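Local coordinates for response regulator protein (Burkholderia pseudomallei, PDB 3RQI) that probably acts as a two-component response regulator, pairing a phosphorylatable receiver domain with a Fis-type helix-turn-helix region likely to bind DNA, at residues L23-Y32 / A110-A118. Numbering follows the deposited sequence.
Sequences LARGLERRGY and ANVESILAA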
loop_
_atom_site.group_PDB
_atom_site.type_symbol
_atom_site.label_atom_id
_atom_site.label_comp_id
_atom_site.label_asym_id
_atom_site.label_seq_id
_atom_site.Cartn_x
_atom_site.Cartn_y
_atom_site.Cartn_z
ATOM N N LEU A 23 -13.471 -18.587 -7.561
ATOM C CA LEU A 23 -13.737 -17.189 -7.883
ATOM C C LEU A 23 -14.520 -17.110 -9.196
ATOM O O LEU A 23 -15.514 -16.397 -9.278
ATOM C CB LEU A 23 -12.421 -16.397 -7.935
ATOM C CG LEU A 23 -12.512 -14.961 -8.473
ATOM C CD1 LEU A 23 -13.544 -14.129 -7.685
ATOM C CD2 LEU A 23 -11.110 -14.300 -8.396
ATOM N N ALA A 24 -14.075 -17.864 -10.192
ATOM C CA ALA A 24 -14.759 -17.892 -11.499
ATOM C C ALA A 24 -16.213 -18.298 -11.336
ATOM O O ALA A 24 -17.115 -17.649 -11.877
ATOM C CB ALA A 24 -14.044 -18.822 -12.447
ATOM N N ARG A 25 -16.464 -19.381 -10.607
ATOM C CA ARG A 25 -17.847 -19.794 -10.434
ATOM C C ARG A 25 -18.692 -18.734 -9.761
ATOM O O ARG A 25 -19.822 -18.531 -10.175
ATOM C CB ARG A 25 -17.921 -21.116 -9.705
ATOM C CG ARG A 25 -17.418 -22.258 -10.567
ATOM C CD ARG A 25 -17.669 -23.618 -9.882
ATOM N NE ARG A 25 -16.892 -23.765 -8.644
ATOM C CZ ARG A 25 -15.602 -24.107 -8.598
ATOM N NH1 ARG A 25 -14.998 -24.205 -7.432
ATOM N NH2 ARG A 25 -14.916 -24.370 -9.712
ATOM N N GLY A 26 -18.163 -18.056 -8.733
ATOM C CA GLY A 26 -18.919 -16.978 -8.054
ATOM C C GLY A 26 -19.215 -15.793 -8.982
ATOM O O GLY A 26 -20.321 -15.237 -8.977
ATOM N N LEU A 27 -18.247 -15.438 -9.812
ATOM C CA LEU A 27 -18.467 -14.380 -10.806
ATOM C C LEU A 27 -19.496 -14.795 -11.869
ATOM O O LEU A 27 -20.359 -13.987 -12.264
ATOM C CB LEU A 27 -17.141 -14.021 -11.471
ATOM C CG LEU A 27 -16.178 -13.245 -10.563
ATOM C CD1 LEU A 27 -14.753 -13.281 -11.155
ATOM C CD2 LEU A 27 -16.612 -11.809 -10.282
ATOM N N GLU A 28 -19.417 -16.039 -12.335
ATOM C CA GLU A 28 -20.363 -16.547 -13.338
ATOM C C GLU A 28 -21.793 -16.497 -12.793
ATOM O O GLU A 28 -22.704 -16.118 -13.514
ATOM C CB GLU A 28 -20.014 -17.959 -13.801
ATOM C CG GLU A 28 -18.777 -18.022 -14.627
ATOM C CD GLU A 28 -18.113 -19.395 -14.636
ATOM O OE1 GLU A 28 -18.554 -20.328 -13.918
ATOM O OE2 GLU A 28 -17.108 -19.538 -15.357
ATOM N N ARG A 29 -21.982 -16.825 -11.516
ATOM C CA ARG A 29 -23.333 -16.762 -10.921
ATOM C C ARG A 29 -23.870 -15.333 -10.908
ATOM O O ARG A 29 -25.080 -15.126 -10.812
ATOM C CB ARG A 29 -23.365 -17.328 -9.491
ATOM C CG ARG A 29 -23.150 -18.844 -9.398
ATOM C CD ARG A 29 -23.488 -19.393 -7.995
ATOM N NE ARG A 29 -22.504 -19.030 -6.969
ATOM C CZ ARG A 29 -21.357 -19.676 -6.738
ATOM N NH1 ARG A 29 -21.010 -20.740 -7.458
ATOM N NH2 ARG A 29 -20.549 -19.255 -5.776
ATOM N N ARG A 30 -22.963 -14.359 -11.012
ATOM C CA ARG A 30 -23.341 -12.948 -11.079
ATOM C C ARG A 30 -23.381 -12.436 -12.514
ATOM O O ARG A 30 -23.507 -11.232 -12.770
ATOM C CB ARG A 30 -22.393 -12.114 -10.219
ATOM C CG ARG A 30 -22.679 -12.272 -8.747
ATOM C CD ARG A 30 -21.481 -11.985 -7.868
ATOM N NE ARG A 30 -21.809 -12.186 -6.452
ATOM C CZ ARG A 30 -21.747 -13.348 -5.798
ATOM N NH1 ARG A 30 -21.345 -14.474 -6.391
ATOM N NH2 ARG A 30 -22.092 -13.383 -4.517
ATOM N N GLY A 31 -23.261 -13.353 -13.463
ATOM C CA GLY A 31 -23.406 -12.983 -14.868
ATOM C C GLY A 31 -22.151 -12.586 -15.612
ATOM O O GLY A 31 -22.239 -12.080 -16.733
ATOM N N TYR A 32 -20.970 -12.807 -15.013
ATOM C CA TYR A 32 -19.734 -12.516 -15.720
ATOM C C TYR A 32 -19.312 -13.722 -16.533
ATOM O O TYR A 32 -19.634 -14.851 -16.180
ATOM C CB TYR A 32 -18.594 -12.097 -14.746
ATOM C CG TYR A 32 -18.902 -10.782 -14.082
ATOM C CD1 TYR A 32 -18.393 -9.594 -14.588
ATOM C CD2 TYR A 32 -19.754 -10.721 -12.978
ATOM C CE1 TYR A 32 -18.723 -8.360 -13.993
ATOM C CE2 TYR A 32 -20.099 -9.505 -12.382
ATOM C CZ TYR A 32 -19.561 -8.327 -12.894
ATOM O OH TYR A 32 -19.901 -7.117 -12.324
ATOM N N ALA A 110 -10.829 -12.311 0.167
ATOM C CA ALA A 110 -11.860 -11.330 -0.164
ATOM C C ALA A 110 -12.993 -12.127 -0.766
ATOM O O ALA A 110 -12.748 -13.172 -1.371
ATOM C CB ALA A 110 -11.314 -10.311 -1.199
ATOM N N ASN A 111 -14.230 -11.666 -0.601
ATOM C CA ASN A 111 -15.351 -12.320 -1.263
ATOM C C ASN A 111 -15.664 -11.663 -2.588
ATOM O O ASN A 111 -15.119 -10.603 -2.920
ATOM C CB ASN A 111 -16.604 -12.424 -0.344
ATOM C CG ASN A 111 -17.122 -11.070 0.135
ATOM O OD1 ASN A 111 -17.193 -10.096 -0.615
ATOM N ND2 ASN A 111 -17.544 -11.024 1.392
ATOM N N VAL A 112 -16.532 -12.302 -3.358
ATOM C CA VAL A 112 -16.843 -11.837 -4.697
ATOM C C VAL A 112 -17.419 -10.406 -4.691
ATOM O O VAL A 112 -16.991 -9.570 -5.512
ATOM C CB VAL A 112 -17.776 -12.812 -5.454
ATOM C CG1 VAL A 112 -18.175 -12.206 -6.811
ATOM C CG2 VAL A 112 -17.063 -14.168 -5.684
ATOM N N GLU A 113 -18.367 -10.127 -3.790
ATOM C CA GLU A 113 -18.908 -8.755 -3.632
ATOM C C GLU A 113 -17.826 -7.693 -3.404
ATOM O O GLU A 113 -17.860 -6.621 -4.026
ATOM C CB GLU A 113 -19.985 -8.685 -2.522
ATOM N N SER A 114 -16.847 -7.991 -2.553
ATOM C CA SER A 114 -15.806 -7.002 -2.250
ATOM C C SER A 114 -14.807 -6.843 -3.400
ATOM O O SER A 114 -14.267 -5.757 -3.623
ATOM C CB SER A 114 -15.119 -7.303 -0.937
ATOM O OG SER A 114 -14.257 -8.390 -1.020
ATOM N N ILE A 115 -14.605 -7.935 -4.133
ATOM C CA ILE A 115 -13.738 -7.900 -5.324
ATOM C C ILE A 115 -14.398 -6.992 -6.359
ATOM O O ILE A 115 -13.752 -6.081 -6.866
ATOM C CB ILE A 115 -13.481 -9.330 -5.886
ATOM C CG1 ILE A 115 -12.504 -10.051 -4.967
ATOM C CG2 ILE A 115 -12.879 -9.280 -7.338
ATOM C CD1 ILE A 115 -12.421 -11.524 -5.229
ATOM N N LEU A 116 -15.697 -7.214 -6.642
ATOM C CA LEU A 116 -16.437 -6.326 -7.548
ATOM C C LEU A 116 -16.440 -4.866 -7.071
ATOM O O LEU A 116 -16.239 -3.949 -7.886
ATOM C CB LEU A 116 -17.865 -6.854 -7.806
ATOM C CG LEU A 116 -17.909 -8.160 -8.627
ATOM C CD1 LEU A 116 -19.316 -8.820 -8.623
ATOM C CD2 LEU A 116 -17.406 -7.986 -10.076
ATOM N N ALA A 117 -16.669 -4.648 -5.766
ATOM C CA ALA A 117 -16.650 -3.286 -5.192
ATOM C C ALA A 117 -15.317 -2.580 -5.465
ATOM O O ALA A 117 -15.276 -1.396 -5.877
ATOM C CB ALA A 117 -16.944 -3.337 -3.650
ATOM N N ALA A 118 -14.237 -3.330 -5.272
ATOM C CA ALA A 118 -12.855 -2.813 -5.398
ATOM C C ALA A 118 -12.512 -2.458 -6.845
ATOM O O ALA A 118 -11.625 -1.634 -7.120
ATOM C CB ALA A 118 -11.893 -3.803 -4.858
#
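The guanidinium of Arg-30 lies with one face over Val-112, whose CB sits 3.9 Å above the plane at its centre. At the edge of the same group, NH1 donates to Gly-26 O at 2.9 Å, almost in the guanidinium plane but from above the carbonyl plane. This bond back to the preceding helix turn helps fix the rotation of the group. Arg-30 CD packs 3.5 Å from Val-112 CG1, and the extended chain from CG to NE carries the guanidinium on over the same side chain. The ring of Tyr-32 has Leu-27 O at its edge and meets Leu-116 CD2 obliquely, 3.6 Å from CZ.

Val-112 fits among Leu-23, Gly-26, Leu-27 and Arg-30, as a knob into a hole. Its CG1 (anti to the backbone N, chi1 175°) meets Arg-30 and Leu-27 CD2, while CG2 meets Leu-23 CD1 and approaches Gly-26 CA at 4.1 Å. Leu-23 CD1 and Ile-115 CD1 meet tip to tip at 3.8 Å. The axes of helices 23-29 and 112-118 cross at -75°, and Gly-26 lets Val-112 come close.

Both helices cover the same face of the receiver domain's parallel sheet, the first and last helices of its CheY-like fold. Leu-23 and Ile-115 both touch Thr-56 of strand 54-56. A Schellman motif at Gly-31 ends the first helix, and Asn-111 OD1 accepts from Ser-114 N as the N-cap of 112-118. The guanidinium bond stays within 23-32, and carbon packing dominates across the contact, with the exposed Arg-30 charge on its solvent side. Van der Waals contact therefore joins the helices.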